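Local coordinates for protein ASCH domain (Vibrio cholerae TMA 21, PDB 3S9X) that is of unknown function but carries an ASCH domain of the PUA clan, whose beta-barrel-like fold suggests a role in RNA binding, at residues A[15-18]-A[19-23]; A[23-26]-A[27-31]. All coordinates share one frame; numbering follows the deposited sequence.

Contact 1. Residues A[15-18]-A[19-23]; sequences EQYL and SSVSR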
ATOM      1  N   GLU A  15       5.013  17.263   5.476  1.00  9.94           N
ATOM      2  CA  GLU A  15       4.713  18.637   5.920  1.00 11.50           C
ATOM      3  C   GLU A  15       4.508  19.551   4.745  1.00 10.87           C
ATOM      4  O   GLU A  15       3.682  20.471   4.810  1.00 11.61           O
ATOM      5  CB  GLU A  15       5.751  19.185   6.877  1.00 14.14           C
ATOM      6  CG  GLU A  15       5.758  18.533   8.183  1.00 15.33           C
ATOM      7  CD  GLU A  15       4.599  18.956   9.170  1.00 24.71           C
ATOM      8  OE1 GLU A  15       4.842  18.761  10.419  1.00 34.72           O
ATOM      9  OE2 GLU A  15       3.457  19.422   8.730  1.00 33.59           O
ATOM     10  N   GLN A  16       5.224  19.325   3.617  1.00 10.11           N
ATOM     11  CA  GLN A  16       4.981  20.119   2.426  1.00 11.42           C
ATOM     12  C   GLN A  16       3.568  19.917   1.941  1.00 10.99           C
ATOM     13  O   GLN A  16       2.880  20.894   1.566  1.00 11.77           O
ATOM     14  CB  GLN A  16       6.006  19.837   1.319  1.00 11.65           C
ATOM     15  CG  GLN A  16       7.383  20.319   1.617  1.00 14.58           C
ATOM     16  CD  GLN A  16       8.376  20.127   0.562  1.00 22.71           C
ATOM     17  OE1 GLN A  16       9.100  21.087   0.122  1.00 31.58           O
ATOM     18  NE2 GLN A  16       8.502  18.923   0.160  1.00 19.48           N
ATOM     19  N   TYR A  17       3.110  18.675   1.871  1.00 10.27           N
ATOM     20  CA  TYR A  17       1.736  18.441   1.433  1.00  9.44           C
ATOM     21  C   TYR A  17       0.751  19.164   2.389  1.00  8.38           C
ATOM     22  O   TYR A  17      -0.161  19.790   1.943  1.00  9.39           O
ATOM     23  CB  TYR A  17       1.433  16.950   1.385  1.00  8.55           C
ATOM     24  CG  TYR A  17      -0.038  16.664   1.197  1.00  8.23           C
ATOM     25  CD1 TYR A  17      -0.744  17.197   0.131  1.00  9.52           C
ATOM     26  CD2 TYR A  17      -0.763  15.947   2.171  1.00  9.64           C
ATOM     27  CE1 TYR A  17      -2.106  16.992  -0.015  1.00  8.72           C
ATOM     28  CE2 TYR A  17      -2.139  15.740   1.994  1.00  9.94           C
ATOM     29  CZ  TYR A  17      -2.817  16.250   0.890  1.00  8.09           C
ATOM     30  OH  TYR A  17      -4.168  16.105   0.715  1.00 10.82           O
ATOM     31  N   LEU A  18       0.891  18.910   3.678  1.00  9.32           N
ATOM     32  CA  LEU A  18      -0.065  19.522   4.625  1.00 10.62           C
ATOM     33  C   LEU A  18      -0.110  21.013   4.556  1.00 11.17           C
ATOM     34  O   LEU A  18      -1.181  21.596   4.656  1.00 13.29           O
ATOM     35  CB  LEU A  18       0.196  18.991   5.988  1.00 10.03           C
ATOM     36  CG  LEU A  18       0.067  17.462   6.198  1.00 11.02           C
ATOM     37  CD1 LEU A  18       0.496  17.028   7.674  1.00 15.04           C
ATOM     38  CD2 LEU A  18      -1.407  16.997   5.946  1.00 10.49           C
ATOM     39  N   SER A  19       1.025  21.637   4.270  1.00 11.63           N
ATOM     40  CA  SER A  19       1.051  23.068   4.154  0.50 13.84           C
ATOM     41  C   SER A  19       0.498  23.547   2.792  1.00 13.04           C
ATOM     42  O   SER A  19       0.177  24.741   2.649  1.00 16.37           O
ATOM     43  CB  SER A  19       2.417  23.683   4.496  0.50 14.73           C
ATOM     44  OG  SER A  19       3.397  23.280   3.572  0.50 19.87           O
ATOM     45  N   SER A  20       0.316  22.658   1.817  1.00 12.33           N
ATOM     46  CA  SER A  20      -0.119  23.064   0.488  1.00 12.96           C
ATOM     47  C   SER A  20      -1.652  22.975   0.395  1.00 13.31           C
ATOM     48  O   SER A  20      -2.267  23.349  -0.603  1.00 16.25           O
ATOM     49  CB  SER A  20       0.516  22.022  -0.532  1.00 14.98           C
ATOM     50  OG  SER A  20      -0.302  20.785  -0.545  1.00 14.51           O
ATOM     51  N   VAL A  21      -2.314  22.559   1.465  1.00 11.18           N
ATOM     52  CA  VAL A  21      -3.773  22.478   1.521  1.00 11.44           C
ATOM     53  C   VAL A  21      -4.283  23.377   2.685  1.00  8.85           C
ATOM     54  O   VAL A  21      -3.543  23.806   3.524  1.00 10.50           O
ATOM     55  CB  VAL A  21      -4.337  21.045   1.663  1.00 12.05           C
ATOM     56  CG1 VAL A  21      -3.903  20.210   0.449  1.00 16.03           C
ATOM     57  CG2 VAL A  21      -3.848  20.392   2.948  1.00 11.86           C
ATOM     58  N   SER A  22      -5.554  23.657   2.677  1.00  9.97           N
ATOM     59  CA  SER A  22      -6.146  24.569   3.676  1.00 10.04           C
ATOM     60  C   SER A  22      -6.105  23.905   5.040  1.00 11.23           C
ATOM     61  O   SER A  22      -6.028  22.694   5.162  1.00 11.31           O
ATOM     62  CB  SER A  22      -7.591  24.812   3.337  1.00 11.98           C
ATOM     63  OG  SER A  22      -8.378  23.653   3.586  1.00 16.69           O
ATOM     64  N   ARG A  23      -6.234  24.729   6.082  1.00 11.48           N
ATOM     65  CA  ARG A  23      -6.223  24.219   7.476  1.00 13.17           C
ATOM     66  C   ARG A  23      -7.338  23.247   7.652  1.00 15.84           C
ATOM     67  O   ARG A  23      -7.144  22.192   8.320  1.00 16.34           O
ATOM     68  CB  ARG A  23      -6.446  25.339   8.441  1.00 14.24           C
ATOM     69  CG  ARG A  23      -6.205  24.844   9.885  1.00 17.36           C
ATOM     70  CD  ARG A  23      -4.795  24.656  10.154  1.00 21.01           C
ATOM     71  NE  ARG A  23      -3.970  25.862  10.180  1.00 21.48           N
ATOM     72  CZ  ARG A  23      -3.810  26.660  11.203  1.00 21.61           C
ATOM     73  NH1 ARG A  23      -4.397  26.381  12.388  1.00 26.19           N
ATOM     74  NH2 ARG A  23      -2.983  27.665  11.069  1.00 21.15           N
TER
HETATM   75  O   HOH W   1       3.959  23.279   0.791  1.00 22.92           O
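The carbonyl oxygen of Y17 is gripped by two donors of one residue, S20. Hydroxyl OG of S20 reaches Y17 O at 2.7 Å, tilted only modestly from the carbonyl plane, whereas the backbone N of S20 lies 2.9 Å from Y17 O, well above that plane and away from its lone pairs. The torsion of S20 (chi1 80°) sets OG between its own backbone N and carbonyl carbon, which turns the hydroxyl back onto the last turn of the helix. One residue earlier along the chain, S19 N donates to E15 O over 3.0 Å, a regular i to i-4 bond. A water donates to Q16 O at 2.7 Å. The apolar part of the contact is made by V21, whose CB points toward the helix. Its CG1 meets CE1 of the Y17 ring at 3.7 Å, approaching obliquely, while CG2 rests 3.4 Å from L18 O. The phenol hydroxyl of Y17 is engaged farther on, by Y29 OH. S22 OG in turn caps V25 N at the start of helix 23-27. Near the C-terminal end of helix 8-19 the carbonyls of E15, Q16 and Y17 are thus met by serine backbone, water and serine hydroxyl, and S20, bonding Y17 O through both its N and its OG, holds the start of the loop against the helix by two bonds to one acceptor.

Contact 2. Residues A[23-26]-A[27-31]; sequences REVS and EKYTS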
ATOM      1  N   ARG A  23      -6.234  24.729   6.082  1.00 11.48           N
ATOM      2  CA  ARG A  23      -6.223  24.219   7.476  1.00 13.17           C
ATOM      3  C   ARG A  23      -7.338  23.247   7.652  1.00 15.84           C
ATOM      4  O   ARG A  23      -7.144  22.192   8.320  1.00 16.34           O
ATOM      5  CB  ARG A  23      -6.446  25.339   8.441  1.00 14.24           C
ATOM      6  CG  ARG A  23      -6.205  24.844   9.885  1.00 17.36           C
ATOM      7  CD  ARG A  23      -4.795  24.656  10.154  1.00 21.01           C
ATOM      8  NE  ARG A  23      -3.970  25.862  10.180  1.00 21.48           N
ATOM      9  CZ  ARG A  23      -3.810  26.660  11.203  1.00 21.61           C
ATOM     10  NH1 ARG A  23      -4.397  26.381  12.388  1.00 26.19           N
ATOM     11  NH2 ARG A  23      -2.983  27.665  11.069  1.00 21.15           N
ATOM     12  N   GLU A  24      -8.462  23.480   6.997  1.00 18.84           N
ATOM     13  CA  GLU A  24      -9.635  22.568   7.170  1.00 23.25           C
ATOM     14  C   GLU A  24      -9.273  21.182   6.714  1.00 21.76           C
ATOM     15  O   GLU A  24      -9.626  20.199   7.361  1.00 23.78           O
ATOM     16  CB  GLU A  24     -10.852  22.958   6.285  1.00 24.92           C
ATOM     17  CG  GLU A  24     -11.579  24.239   6.732  1.00 30.85           C
ATOM     18  CD  GLU A  24     -11.972  24.228   8.231  1.00 36.91           C
ATOM     19  OE1 GLU A  24     -12.765  23.331   8.676  1.00 43.93           O
ATOM     20  OE2 GLU A  24     -11.478  25.119   8.969  1.00 37.40           O
ATOM     21  N   VAL A  25      -8.603  21.125   5.579  1.00 18.07           N
ATOM     22  CA  VAL A  25      -8.226  19.856   4.983  1.00 16.33           C
ATOM     23  C   VAL A  25      -7.101  19.199   5.732  1.00 13.80           C
ATOM     24  O   VAL A  25      -7.194  18.014   6.054  1.00 16.27           O
ATOM     25  CB  VAL A  25      -7.832  20.037   3.488  1.00 15.86           C
ATOM     26  CG1 VAL A  25      -7.178  18.771   2.775  1.00 17.72           C
ATOM     27  CG2 VAL A  25      -9.006  20.627   2.687  1.00 22.18           C
ATOM     28  N   SER A  26      -6.070  19.944   6.086  1.00 11.85           N
ATOM     29  CA  SER A  26      -4.940  19.288   6.733  1.00 11.13           C
ATOM     30  C   SER A  26      -5.296  18.746   8.121  1.00 13.89           C
ATOM     31  O   SER A  26      -4.779  17.712   8.486  1.00 13.98           O
ATOM     32  CB  SER A  26      -3.735  20.216   6.856  1.00 11.72           C
ATOM     33  OG  SER A  26      -4.014  21.374   7.550  1.00 14.86           O
ATOM     34  N   GLU A  27      -6.130  19.431   8.869  1.00 15.36           N
ATOM     35  CA  GLU A  27      -6.392  19.058  10.215  1.00 17.38           C
ATOM     36  C   GLU A  27      -7.269  17.838  10.291  1.00 17.40           C
ATOM     37  O   GLU A  27      -7.314  17.194  11.363  1.00 20.21           O
ATOM     38  CB  GLU A  27      -7.024  20.238  11.013  1.00 18.64           C
ATOM     39  CG  GLU A  27      -5.945  21.126  11.546  1.00 24.52           C
ATOM     40  CD  GLU A  27      -6.433  22.302  12.356  1.00 25.15           C
ATOM     41  OE1 GLU A  27      -7.693  22.548  12.366  1.00 27.30           O
ATOM     42  OE2 GLU A  27      -5.513  22.926  12.956  1.00 32.95           O
ATOM     43  N   LYS A  28      -7.895  17.401   9.190  1.00 16.53           N
ATOM     44  CA  LYS A  28      -8.728  16.210   9.230  1.00 19.42           C
ATOM     45  C   LYS A  28      -7.895  14.912   9.281  1.00 14.95           C
ATOM     46  O   LYS A  28      -8.411  13.862   9.659  1.00 16.29           O
ATOM     47  CB  LYS A  28      -9.549  16.131   7.960  1.00 20.29           C
ATOM     48  CG  LYS A  28      -8.729  15.766   6.621  1.00 28.26           C
ATOM     49  CD  LYS A  28      -9.393  16.085   5.312  0.60 27.15           C
ATOM     50  CE  LYS A  28      -8.499  15.976   4.140  0.60 24.20           C
ATOM     51  NZ  LYS A  28      -9.138  15.615   2.820  0.60 29.40           N
ATOM     52  N   TYR A  29      -6.654  14.969   8.804  1.00 11.75           N
ATOM     53  CA  TYR A  29      -5.833  13.789   8.785  1.00 10.78           C
ATOM     54  C   TYR A  29      -5.327  13.397  10.141  1.00  9.54           C
ATOM     55  O   TYR A  29      -4.820  14.249  10.899  1.00 12.08           O
ATOM     56  CB  TYR A  29      -4.642  13.994   7.867  1.00  9.86           C
ATOM     57  CG  TYR A  29      -5.025  14.202   6.407  1.00 11.23           C
ATOM     58  CD1 TYR A  29      -5.555  13.181   5.646  1.00 12.13           C
ATOM     59  CD2 TYR A  29      -4.797  15.382   5.783  1.00  9.76           C
ATOM     60  CE1 TYR A  29      -5.783  13.306   4.319  1.00 11.21           C
ATOM     61  CE2 TYR A  29      -5.005  15.552   4.415  1.00 11.44           C
ATOM     62  CZ  TYR A  29      -5.520  14.471   3.676  1.00 11.43           C
ATOM     63  OH  TYR A  29      -5.723  14.643   2.298  1.00 12.05           O
ATOM     64  N   THR A  30      -5.463  12.122  10.465  1.00  9.67           N
ATOM     65  CA  THR A  30      -5.060  11.535  11.754  1.00 10.14           C
ATOM     66  C   THR A  30      -4.225  10.282  11.757  1.00  9.07           C
ATOM     67  O   THR A  30      -3.823   9.801  12.796  1.00 12.65           O
ATOM     68  CB  THR A  30      -6.372  11.228  12.600  1.00 11.25           C
ATOM     69  OG1 THR A  30      -7.134  10.256  11.863  1.00 13.93           O
ATOM     70  CG2 THR A  30      -7.216  12.490  12.756  1.00 13.22           C
ATOM     71  N   SER A  31      -3.964   9.769  10.539  1.00  9.62           N
ATOM     72  CA  SER A  31      -3.287   8.460  10.314  1.00 10.44           C
ATOM     73  C   SER A  31      -2.292   8.586   9.185  1.00  9.50           C
ATOM     74  O   SER A  31      -2.621   9.001   8.107  1.00  9.32           O
ATOM     75  CB  SER A  31      -4.318   7.367  10.084  1.00 10.91           C
ATOM     76  OG  SER A  31      -3.751   6.108   9.915  1.00 12.14           O
TER
HETATM   77  O   HOH W   2      -7.110  25.143  13.289  1.00 39.68           O
HETATM   78  O   HOH W   3      -3.481  16.522  10.849  1.00 22.09           O
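At the edge of the Y29 ring, near its plane, lies S26 O, 3.6 Å from CD2 of Y29, while the CE methylene of K28 sits over one face, 3.3 Å above the plane and displaced toward the rim. The lysine runs extended beyond CG and lies alongside V25, both side chains pointing the same way; the 3.4 Å between CG1 of V25 and CE of K28 is tight in the model, where the place of this lysine is less sure. At the other end of the turn, the guanidinium of R23 receives OE2 of E27 at its edge, near its plane, but the guanidinium and carboxylate planes stand 62° apart. The resulting salt bridge is long, 3.7 Å from R23 NH1 to E27 OE2, with a water weakly bonded to both groups. The bend of R23 at chi2 (74°) places CD against the same carboxylate, and the further bend at chi3 directs the guanidinium. In the backbone, E27 N donates to R23 O at 3.0 Å, the one i to i-4 bond between the two segments, and Y29 N makes a weak bond to S26 O. Another water donates to both S26 O and Y29 O, bridging these carbonyls. Beyond the segments, Y29 OH bonds to E94. Helix 23-27 leads here through a turn into strand 32-35, an outermost strand of the mixed sheet of this PUA-clan fold.

From the N terminus, helix 8-19 leads into contact 1, which closes the turn at its C-terminal end; the chain then passes through S22 into helix 23-27, and contact 2 closes the next turn before strand 32-35. The contacts follow in series, neither nested nor crossed, and share R23. Their centres lie about 9 Å apart, and the two turns fold against each other: Y17 OH and Y29 OH probably share a hydrogen bond, and L18 packs on S26 and Y29. Y17 also touches V157 of strand 148-158, so helix 8-19, through Y17, and the loop after helix 23-27, through Y29 on strand 89-102, reach the central sheet.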